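ComZ (Thermus thermophilus, PDB 6QVI) is a competence-associated pilin that probably serves as a DNA receptor at the pilus tip during natural transformation. Local coordinates at residues A303-R308 against V375-D380; G356-Y361 against E369-V374. All coordinates share one frame; numbering follows the deposited sequence.

Both contacts belong to the beta-solenoid domain of ComZ, and their centres lie about 13 Å apart. Contact 2 is nested inside the chain loop that contact 1 closes. Its hairpin strand 366-371 runs through a corner at Gly372 and Asp373 into strand 374-377, which carries contact 1. The run from strand 366-371 to strand 374-377 thus takes part in both contacts, and the two strands belong to different sheets, probably different faces of the solenoid. The contacts also touch directly. Ala303 N lies 2.7 Å from Asp373 O, a probable hydrogen bond. Leu304 CB packs on Gly356 CA at 3.9 Å. Contact 1 is parallel pairing of distant strands; contact 2 is antiparallel pairing of neighbours.

Contact 1. Residues A303-R308 against V375-D380; sequences ALRIQR and VLEGID
Strands 304-308 and 375-377 pair in parallel, as stacked coils of a beta-solenoid do. Their axes approach to 4.8 Å and run 7° apart. Three backbone hydrogen bonds join them. Val375 N donates to Leu304 O, and Ile306 N donates to Val375 O. Glu377 N closes the series on Ile306 O at 2.9 Å, almost along the C=O axis. Ile306 thus uses both its N-H and its carbonyl on the other strand.

Arg305, Gln307, Val375 and Glu377 point to one face of the sheet. Arg305 and Glu377 form a salt bridge there. The Arg305 chain is extended from CG to NE, with CG anti to the backbone N (chi1 162°). Its NE meets Glu377 OE2 at 2.9 Å in a nearly straight bond. The oxygen lies in the guanidinium plane, at its edge. Gln307 OE1 and Glu377 OE2 are two acceptors side by side, and Arg305 donates to each. Its NH2 reaches Gln307 OE1 at 3.1 Å, from above the plane of the Gln307 amide carbonyl. An alanine in place of Arg305 would remove this salt bridge and would probably leave the carboxylate of the buried Glu377 less well compensated.

On the other face, Ile306 and Leu376 meet through CG1 and CD2 at 4.4 Å. Leu304 CD1 touches the same Leu376 CD2 at 4.3 Å. Leu336 of strand 335-337 and Met331 extend this apolar cluster. Just past the end of strand 375-377, Ile379 CG1 lies 4.2 Å from Arg308 CB.

In the second shell, strand 312-317 pairs with the other edge of strand 304-308, and Leu404 of the next strand packs on Glu377. Gln299 NE2 makes a weak hydrogen bond to Glu377 OE1.

Contact 2. Residues G356-Y361 against E369-V374; sequences GFRYTY and EVFGDV
This is an antiparallel beta hairpin, strand 357-360 against strand 366-371, within the beta-solenoid domain.

Backbone bonds come in two reciprocal pairs. Gly356 N donates to Phe371 O, and Phe371 N returns a bond to Gly356 O at 2.8 Å. Arg358 and Glu369 exchange a second such pair. Phe357 and Val370 form the non-hydrogen-bonded pair between them.

Apolar contact lies on the face of Phe357 and Val370. Phe357 CB meets Val370 CG2 at 4.1 Å. Phe357 CG sits in the crowded position between the backbone N and the carbonyl carbon (chi1 74°), and CD2 reaches Val374 CG2 at 4.1 Å. Cys345 of the adjoining strand also packs on Phe357.

Charge lies on the other face. Arg358 and Glu369 run side by side. The Arg358 chain bends at chi2 and chi3, which brings one face of its guanidinium to Glu369 OE1, 3.3 Å from NH1. Phe371 CZ approaches Arg358 NH2 at 4.0 Å. At its edge, the Phe371 ring presents CD1 to Gly356 O.

With no guanidinium N-H pointing at OE1, the Arg358-Glu369 salt bridge probably adds charge attraction without fixing the guanidinium's rotation, while the four backbone bonds set the register.

Contact 1. Residues A303-R308 against V375-D380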
loop_
_atom_site.group_PDB
_atom_site.type_symbol
_atom_site.label_atom_id
_atom_site.label_comp_id
_atom_site.label_asym_id
_atom_site.label_seq_id
_atom_site.Cartn_x
_atom_site.Cartn_y
_atom_site.Cartn_z
ATOM N N ALA A 303 -21.530 8.034 -3.950
ATOM C CA ALA A 303 -22.895 7.671 -3.755
ATOM C C ALA A 303 -23.576 8.939 -3.354
ATOM O O ALA A 303 -24.548 9.330 -3.938
ATOM C CB ALA A 303 -23.011 6.666 -2.650
ATOM N N LEU A 304 -23.039 9.580 -2.337
ATOM C CA LEU A 304 -23.561 10.817 -1.839
ATOM C C LEU A 304 -22.538 11.853 -2.154
ATOM O O LEU A 304 -21.419 11.718 -1.774
ATOM C CB LEU A 304 -23.717 10.716 -0.339
ATOM C CG LEU A 304 -24.606 11.733 0.345
ATOM C CD1 LEU A 304 -23.793 12.886 0.843
ATOM C CD2 LEU A 304 -25.597 12.248 -0.651
ATOM N N ARG A 305 -22.918 12.900 -2.847
ATOM C CA ARG A 305 -21.977 13.930 -3.173
ATOM C C ARG A 305 -22.629 15.272 -3.118
ATOM O O ARG A 305 -23.556 15.509 -3.824
ATOM C CB ARG A 305 -21.458 13.710 -4.559
ATOM C CG ARG A 305 -20.832 14.939 -5.124
ATOM C CD ARG A 305 -19.799 14.584 -6.135
ATOM N NE ARG A 305 -19.443 15.734 -6.910
ATOM C CZ ARG A 305 -19.873 15.927 -8.126
ATOM N NH1 ARG A 305 -20.642 15.033 -8.664
ATOM N NH2 ARG A 305 -19.525 16.983 -8.797
ATOM N N ILE A 306 -22.113 16.159 -2.281
ATOM C CA ILE A 306 -22.658 17.488 -2.105
ATOM C C ILE A 306 -21.636 18.551 -2.338
ATOM O O ILE A 306 -20.552 18.427 -1.886
ATOM C CB ILE A 306 -23.090 17.662 -0.664
ATOM C CG1 ILE A 306 -23.964 16.511 -0.251
ATOM C CG2 ILE A 306 -23.883 18.926 -0.489
ATOM C CD1 ILE A 306 -24.634 16.755 1.059
ATOM N N GLN A 307 -21.986 19.610 -3.035
ATOM C CA GLN A 307 -21.044 20.669 -3.280
ATOM C C GLN A 307 -21.489 21.903 -2.587
ATOM O O GLN A 307 -22.626 22.057 -2.281
ATOM C CB GLN A 307 -20.973 21.020 -4.741
ATOM C CG GLN A 307 -20.966 19.863 -5.689
ATOM C CD GLN A 307 -20.187 20.182 -6.917
ATOM O OE1 GLN A 307 -19.169 19.585 -7.169
ATOM N NE2 GLN A 307 -20.648 21.139 -7.675
ATOM N N ARG A 308 -20.575 22.822 -2.389
ATOM C CA ARG A 308 -20.920 24.037 -1.735
ATOM C C ARG A 308 -20.121 25.190 -2.171
ATOM O O ARG A 308 -19.026 25.369 -1.758
ATOM C CB ARG A 308 -20.720 23.908 -0.268
ATOM C CG ARG A 308 -20.733 25.251 0.383
ATOM C CD ARG A 308 -21.001 25.102 1.839
ATOM N NE ARG A 308 -20.157 26.009 2.572
ATOM C CZ ARG A 308 -20.628 26.914 3.401
ATOM N NH1 ARG A 308 -21.932 27.053 3.574
ATOM N NH2 ARG A 308 -19.812 27.720 4.042
ATOM N N VAL A 375 -18.721 12.100 -0.677
ATOM C CA VAL A 375 -17.777 13.192 -0.756
ATOM C C VAL A 375 -18.442 14.537 -0.682
ATOM O O VAL A 375 -19.340 14.803 -1.426
ATOM C CB VAL A 375 -16.882 13.112 -1.995
ATOM C CG1 VAL A 375 -17.440 12.161 -2.982
ATOM C CG2 VAL A 375 -16.701 14.450 -2.650
ATOM N N LEU A 376 -17.946 15.379 0.219
ATOM C CA LEU A 376 -18.430 16.719 0.454
ATOM C C LEU A 376 -17.436 17.708 -0.031
ATOM O O LEU A 376 -16.386 17.776 0.489
ATOM C CB LEU A 376 -18.580 16.921 1.931
ATOM C CG LEU A 376 -19.098 15.672 2.576
ATOM C CD1 LEU A 376 -19.239 15.854 4.056
ATOM C CD2 LEU A 376 -20.419 15.315 1.972
ATOM N N GLU A 377 -17.763 18.499 -1.022
ATOM C CA GLU A 377 -16.821 19.462 -1.511
ATOM C C GLU A 377 -17.122 20.838 -0.994
ATOM O O GLU A 377 -18.229 21.268 -1.053
ATOM C CB GLU A 377 -16.849 19.499 -3.025
ATOM C CG GLU A 377 -16.726 18.142 -3.670
ATOM C CD GLU A 377 -16.688 18.189 -5.178
ATOM O OE1 GLU A 377 -15.893 18.930 -5.768
ATOM O OE2 GLU A 377 -17.463 17.462 -5.787
ATOM N N GLY A 378 -16.114 21.526 -0.495
ATOM C CA GLY A 378 -16.263 22.868 0.023
ATOM C C GLY A 378 -16.907 22.842 1.371
ATOM O O GLY A 378 -17.582 23.746 1.759
ATOM N N ILE A 379 -16.619 21.804 2.108
ATOM C CA ILE A 379 -17.229 21.558 3.406
ATOM C C ILE A 379 -16.124 21.006 4.286
ATOM O O ILE A 379 -15.300 20.223 3.813
ATOM C CB ILE A 379 -18.391 20.550 3.306
ATOM C CG1 ILE A 379 -19.646 21.210 2.717
ATOM C CG2 ILE A 379 -18.674 19.906 4.665
ATOM C CD1 ILE A 379 -20.764 20.218 2.431
ATOM N N ASP A 380 -16.026 21.497 5.508
ATOM C CA ASP A 380 -15.153 20.856 6.467
ATOM C C ASP A 380 -15.965 19.864 7.292
ATOM O O ASP A 380 -17.195 19.914 7.344
ATOM C CB ASP A 380 -14.464 21.901 7.342
ATOM C CG ASP A 380 -13.368 22.661 6.576
ATOM O OD1 ASP A 380 -12.826 23.690 7.059
ATOM O OD2 ASP A 380 -13.041 22.196 5.458
#

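Contact 2. Residues G356-Y361 against E369-V374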
loop_
_atom_site.group_PDB
_atom_site.type_symbol
_atom_site.label_atom_id
_atom_site.label_comp_id
_atom_site.label_asym_id
_atom_site.label_seq_id
_atom_site.Cartn_x
_atom_site.Cartn_y
_atom_site.Cartn_z
ATOM N N GLY A 356 -25.375 6.758 1.341
ATOM C CA GLY A 356 -25.070 7.961 2.088
ATOM C C GLY A 356 -24.436 7.636 3.421
ATOM O O GLY A 356 -23.798 6.587 3.581
ATOM N N PHE A 357 -24.638 8.501 4.407
ATOM C CA PHE A 357 -24.141 8.223 5.743
ATOM C C PHE A 357 -25.212 8.595 6.750
ATOM O O PHE A 357 -26.085 9.419 6.484
ATOM C CB PHE A 357 -22.825 8.965 6.068
ATOM C CG PHE A 357 -22.994 10.439 6.330
ATOM C CD1 PHE A 357 -23.309 10.910 7.596
ATOM C CD2 PHE A 357 -22.783 11.362 5.319
ATOM C CE1 PHE A 357 -23.467 12.278 7.837
ATOM C CE2 PHE A 357 -22.935 12.739 5.557
ATOM C CZ PHE A 357 -23.270 13.192 6.816
ATOM N N ARG A 358 -25.110 8.001 7.931
ATOM C CA ARG A 358 -26.079 8.227 8.990
ATOM C C ARG A 358 -25.326 8.264 10.309
ATOM O O ARG A 358 -24.434 7.438 10.528
ATOM C CB ARG A 358 -27.139 7.132 9.003
ATOM C CG ARG A 358 -28.177 7.324 10.056
ATOM C CD ARG A 358 -29.499 6.820 9.552
ATOM N NE ARG A 358 -29.371 5.466 9.043
ATOM C CZ ARG A 358 -29.631 4.387 9.763
ATOM N NH1 ARG A 358 -30.041 4.522 11.021
ATOM N NH2 ARG A 358 -29.487 3.179 9.233
ATOM N N TYR A 359 -25.622 9.252 11.149
ATOM C CA TYR A 359 -24.880 9.438 12.393
ATOM C C TYR A 359 -25.848 9.477 13.584
ATOM O O TYR A 359 -26.505 10.495 13.828
ATOM C CB TYR A 359 -24.053 10.717 12.344
ATOM C CG TYR A 359 -23.400 11.101 13.669
ATOM C CD1 TYR A 359 -22.856 10.139 14.525
ATOM C CD2 TYR A 359 -23.477 12.411 14.131
ATOM C CE1 TYR A 359 -22.287 10.516 15.746
ATOM C CE2 TYR A 359 -22.960 12.786 15.350
ATOM C CZ TYR A 359 -22.337 11.853 16.158
ATOM O OH TYR A 359 -21.800 12.254 17.377
ATOM N N THR A 360 -25.969 8.360 14.295
ATOM C CA THR A 360 -26.822 8.313 15.477
ATOM C C THR A 360 -26.047 8.797 16.704
ATOM O O THR A 360 -24.811 8.749 16.748
ATOM C CB THR A 360 -27.371 6.902 15.705
ATOM O OG1 THR A 360 -27.693 6.301 14.446
ATOM C CG2 THR A 360 -28.618 6.977 16.517
ATOM N N TYR A 361 -26.793 9.242 17.721
ATOM C CA TYR A 361 -26.234 9.637 19.011
ATOM C C TYR A 361 -26.932 8.835 20.114
ATOM O O TYR A 361 -28.158 8.711 20.133
ATOM C CB TYR A 361 -26.408 11.151 19.231
ATOM C CG TYR A 361 -26.161 11.635 20.655
ATOM C CD1 TYR A 361 -25.289 10.965 21.523
ATOM C CD2 TYR A 361 -26.888 12.698 21.166
ATOM C CE1 TYR A 361 -25.098 11.380 22.823
ATOM C CE2 TYR A 361 -26.700 13.125 22.479
ATOM C CZ TYR A 361 -25.805 12.448 23.298
ATOM O OH TYR A 361 -25.587 12.829 24.592
ATOM N N GLU A 369 -22.694 5.234 10.371
ATOM C CA GLU A 369 -22.689 4.207 9.368
ATOM C C GLU A 369 -22.543 4.856 8.040
ATOM O O GLU A 369 -23.081 5.912 7.826
ATOM C CB GLU A 369 -24.000 3.451 9.403
ATOM C CG GLU A 369 -24.669 3.435 10.760
ATOM C CD GLU A 369 -26.077 2.888 10.717
ATOM O OE1 GLU A 369 -26.962 3.499 11.323
ATOM O OE2 GLU A 369 -26.303 1.849 10.087
ATOM N N VAL A 370 -21.794 4.235 7.145
ATOM C CA VAL A 370 -21.595 4.789 5.828
ATOM C C VAL A 370 -21.912 3.725 4.794
ATOM O O VAL A 370 -21.357 2.655 4.849
ATOM C CB VAL A 370 -20.155 5.256 5.648
ATOM C CG1 VAL A 370 -19.994 5.919 4.321
ATOM C CG2 VAL A 370 -19.762 6.256 6.703
ATOM N N PHE A 371 -22.813 4.010 3.861
ATOM C CA PHE A 371 -23.202 3.046 2.835
ATOM C C PHE A 371 -22.794 3.581 1.498
ATOM O O PHE A 371 -23.366 4.521 1.012
ATOM C CB PHE A 371 -24.698 2.864 2.844
ATOM C CG PHE A 371 -25.292 2.820 4.206
ATOM C CD1 PHE A 371 -25.295 3.929 5.001
ATOM C CD2 PHE A 371 -25.867 1.673 4.668
ATOM C CE1 PHE A 371 -25.851 3.895 6.251
ATOM C CE2 PHE A 371 -26.424 1.627 5.916
ATOM C CZ PHE A 371 -26.419 2.742 6.707
ATOM N N GLY A 372 -21.739 3.011 0.918
ATOM C CA GLY A 372 -21.129 3.520 -0.280
ATOM C C GLY A 372 -20.199 4.651 0.100
ATOM O O GLY A 372 -19.950 4.918 1.277
ATOM N N ASP A 373 -19.702 5.348 -0.911
ATOM C CA ASP A 373 -18.745 6.420 -0.689
ATOM C C ASP A 373 -19.411 7.796 -0.738
ATOM O O ASP A 373 -20.242 8.073 -1.609
ATOM C CB ASP A 373 -17.635 6.311 -1.730
ATOM C CG ASP A 373 -16.981 4.918 -1.742
ATOM O OD1 ASP A 373 -15.914 4.749 -1.113
ATOM O OD2 ASP A 373 -17.540 3.981 -2.372
ATOM N N VAL A 374 -18.996 8.682 0.144
ATOM C CA VAL A 374 -19.559 10.010 0.223
ATOM C C VAL A 374 -18.518 11.097 0.158
ATOM O O VAL A 374 -17.558 11.035 0.850
ATOM C CB VAL A 374 -20.379 10.171 1.511
ATOM C CG1 VAL A 374 -20.066 9.098 2.504
ATOM C CG2 VAL A 374 -20.154 11.500 2.168
#